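Local coordinates for SIRV1 hypothetical protein ORF119 (Sulfolobus islandicus rudivirus 1 variant xx, PDB 2X3G) that is of unknown function, a small protein of an archaeal rod-shaped virus whose sequence family belongs to the ACT clan, at residues A[15-20]-A[72-77]. Sequence-based numbering, arbitrary orientation.
Sequences YTYFIT and NKKLDY
Y17 and Y15 carry this contact in nearly equal parts, Y17 with L75 over its ring and Y77 at its rim, Y15 with K74 over its ring. The Y17 hydroxyl also receives a hydrogen bond from the loop: L75 N to Y17 OH is 3.1 Å, with an N-H...O angle of 162°. This ties the loop backbone to the tip of the tyrosine.

The tight, buried part lies around L75. Y17 CG is anti to the carbonyl carbon (chi1 -66°), which starts the ring toward the loop. L75 CD1 sits over one ring face, 4.2 Å from the centroid, a CH-pi contact displaced toward the rim. L75 CG packs on Y17 CE2 at 3.7 Å. The two side chains run past each other in opposite directions. I19 CD1 adds a loose contact with L75 CD1.

The Y15 and K74 side is as close, but more open to solvent. K74 CG makes a CH-pi contact over one face of the Y15 ring, 3.9 Å from its centroid. Beyond CG the lysine chain is extended, and CE passes 3.6 Å from Y15 OH. The backbone of N72 and K73 borders the Y15 edge. N72 OD1 accepts a hydrogen bond from I14 N. Y77 is also exposed; its OH lies 3.3 Å from Y17 CE1, with the ring planes at 89°.

The core is a ferredoxin-like beta-alpha-beta-beta-alpha-beta fold. Segment 15-20 is in an inner strand, between 64-71 and 89-94. The loop links the third strand, 64-71, to the second helix, 77-82, which D76 N-caps. L75 also packs on Y40, I41 and H44 of helix 30-44, while Y17 touches I92 and L94 of strand 89-94. T16 and F18 pack against helix 99-109.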
loop_
_atom_site.group_PDB
_atom_site.type_symbol
_atom_site.label_atom_id
_atom_site.label_comp_id
_atom_site.label_asym_id
_atom_site.label_seq_id
_atom_site.Cartn_x
_atom_site.Cartn_y
_atom_site.Cartn_z
ATOM N N TYR A 15 -4.684 -27.043 -0.989
ATOM C CA TYR A 15 -4.371 -26.292 0.222
ATOM C C TYR A 15 -4.060 -24.836 -0.079
ATOM O O TYR A 15 -3.244 -24.541 -0.941
ATOM C CB TYR A 15 -3.183 -26.916 0.944
ATOM C CG TYR A 15 -3.364 -28.391 1.202
ATOM C CD1 TYR A 15 -4.248 -28.818 2.176
ATOM C CD2 TYR A 15 -2.680 -29.361 0.445
ATOM C CE1 TYR A 15 -4.461 -30.181 2.402
ATOM C CE2 TYR A 15 -2.881 -30.703 0.661
ATOM C CZ TYR A 15 -3.755 -31.112 1.650
ATOM O OH TYR A 15 -3.976 -32.446 1.891
ATOM N N THR A 16 -4.746 -23.946 0.636
ATOM C CA THR A 16 -4.462 -22.512 0.629
ATOM C C THR A 16 -4.107 -22.132 2.063
ATOM O O THR A 16 -4.972 -22.141 2.943
ATOM C CB THR A 16 -5.678 -21.666 0.238
ATOM O OG1 THR A 16 -6.136 -22.001 -1.085
ATOM C CG2 THR A 16 -5.288 -20.196 0.280
ATOM N N TYR A 17 -2.835 -21.826 2.284
ATOM C CA TYR A 17 -2.349 -21.452 3.611
ATOM C C TYR A 17 -2.189 -19.944 3.670
ATOM O O TYR A 17 -1.552 -19.358 2.792
ATOM C CB TYR A 17 -1.003 -22.092 3.875
ATOM C CG TYR A 17 -1.021 -23.587 3.986
ATOM C CD1 TYR A 17 -1.436 -24.201 5.152
ATOM C CD2 TYR A 17 -0.635 -24.390 2.907
ATOM C CE1 TYR A 17 -1.441 -25.575 5.275
ATOM C CE2 TYR A 17 -0.634 -25.788 3.025
ATOM C CZ TYR A 17 -1.052 -26.359 4.226
ATOM O OH TYR A 17 -1.072 -27.711 4.388
ATOM N N PHE A 18 -2.773 -19.338 4.702
ATOM C CA PHE A 18 -2.655 -17.918 4.998
ATOM C C PHE A 18 -1.730 -17.801 6.194
ATOM O O PHE A 18 -2.082 -18.214 7.291
ATOM C CB PHE A 18 -4.047 -17.303 5.264
ATOM C CG PHE A 18 -4.014 -15.888 5.747
ATOM C CD1 PHE A 18 -3.185 -14.958 5.146
ATOM C CD2 PHE A 18 -4.823 -15.483 6.791
ATOM C CE1 PHE A 18 -3.129 -13.659 5.610
ATOM C CE2 PHE A 18 -4.795 -14.187 7.247
ATOM C CZ PHE A 18 -3.944 -13.266 6.656
ATOM N N ILE A 19 -0.526 -17.281 5.938
ATOM C CA ILE A 19 0.511 -17.132 6.930
ATOM C C ILE A 19 0.759 -15.653 7.232
ATOM O O ILE A 19 0.974 -14.849 6.331
ATOM C CB ILE A 19 1.815 -17.743 6.396
ATOM C CG1 ILE A 19 1.560 -19.126 5.774
ATOM C CG2 ILE A 19 2.908 -17.735 7.496
ATOM C CD1 ILE A 19 2.785 -19.695 5.048
ATOM N N THR A 20 0.707 -15.300 8.514
ATOM C CA THR A 20 1.036 -13.979 8.950
ATOM C C THR A 20 2.289 -14.054 9.807
ATOM O O THR A 20 2.371 -14.861 10.730
ATOM C CB THR A 20 -0.107 -13.363 9.739
ATOM O OG1 THR A 20 -1.287 -13.458 8.957
ATOM C CG2 THR A 20 0.172 -11.891 10.031
ATOM N N ASN A 72 -0.612 -28.320 -3.477
ATOM C CA ASN A 72 -1.351 -29.578 -3.487
ATOM C C ASN A 72 -0.741 -30.564 -2.513
ATOM O O ASN A 72 -1.198 -31.703 -2.399
ATOM C CB ASN A 72 -1.408 -30.115 -4.919
ATOM C CG ASN A 72 -2.282 -29.276 -5.802
ATOM O OD1 ASN A 72 -3.372 -28.880 -5.389
ATOM N ND2 ASN A 72 -1.830 -28.993 -7.004
ATOM N N LYS A 73 0.252 -30.105 -1.752
ATOM C CA LYS A 73 0.938 -30.949 -0.787
ATOM C C LYS A 73 0.974 -30.242 0.547
ATOM O O LYS A 73 1.390 -29.099 0.605
ATOM C CB LYS A 73 2.364 -31.207 -1.258
ATOM C CG LYS A 73 3.157 -32.096 -0.320
ATOM C CD LYS A 73 4.471 -32.566 -0.934
ATOM C CE LYS A 73 5.359 -33.282 0.090
ATOM N NZ LYS A 73 4.598 -34.191 0.998
ATOM N N LYS A 74 0.575 -30.926 1.611
ATOM C CA LYS A 74 0.528 -30.305 2.935
ATOM C C LYS A 74 1.883 -29.767 3.310
ATOM O O LYS A 74 2.894 -30.446 3.108
ATOM C CB LYS A 74 0.106 -31.304 4.006
ATOM C CG LYS A 74 -1.372 -31.371 4.258
ATOM C CD LYS A 74 -1.685 -32.496 5.225
ATOM C CE LYS A 74 -3.181 -32.627 5.420
ATOM N NZ LYS A 74 -3.525 -33.798 6.268
ATOM N N LEU A 75 1.887 -28.572 3.887
ATOM C CA LEU A 75 3.097 -27.911 4.340
ATOM C C LEU A 75 3.539 -28.513 5.654
ATOM O O LEU A 75 2.699 -28.828 6.509
ATOM C CB LEU A 75 2.863 -26.404 4.555
ATOM C CG LEU A 75 2.991 -25.413 3.401
ATOM C CD1 LEU A 75 3.007 -24.016 4.001
ATOM C CD2 LEU A 75 4.252 -25.709 2.596
ATOM N N ASP A 76 4.854 -28.708 5.789
ATOM C CA ASP A 76 5.495 -28.943 7.089
ATOM C C ASP A 76 5.710 -27.589 7.760
ATOM O O ASP A 76 6.620 -26.847 7.411
ATOM C CB ASP A 76 6.816 -29.697 6.917
ATOM C CG ASP A 76 7.573 -29.876 8.217
ATOM O OD1 ASP A 76 7.192 -29.303 9.254
ATOM O OD2 ASP A 76 8.582 -30.606 8.217
ATOM N N TYR A 77 4.831 -27.267 8.708
ATOM C CA TYR A 77 4.832 -25.973 9.368
ATOM C C TYR A 77 6.167 -25.578 10.023
ATOM O O TYR A 77 6.498 -24.401 10.060
ATOM C CB TYR A 77 3.722 -25.931 10.418
ATOM C CG TYR A 77 2.298 -25.994 9.876
ATOM C CD1 TYR A 77 2.013 -25.775 8.531
ATOM C CD2 TYR A 77 1.242 -26.251 10.724
ATOM C CE1 TYR A 77 0.720 -25.828 8.063
ATOM C CE2 TYR A 77 -0.048 -26.283 10.278
ATOM C CZ TYR A 77 -0.315 -26.093 8.948
ATOM O OH TYR A 77 -1.629 -26.116 8.524
HETATM O O HOH W 1 -2.062 -28.621 6.491
#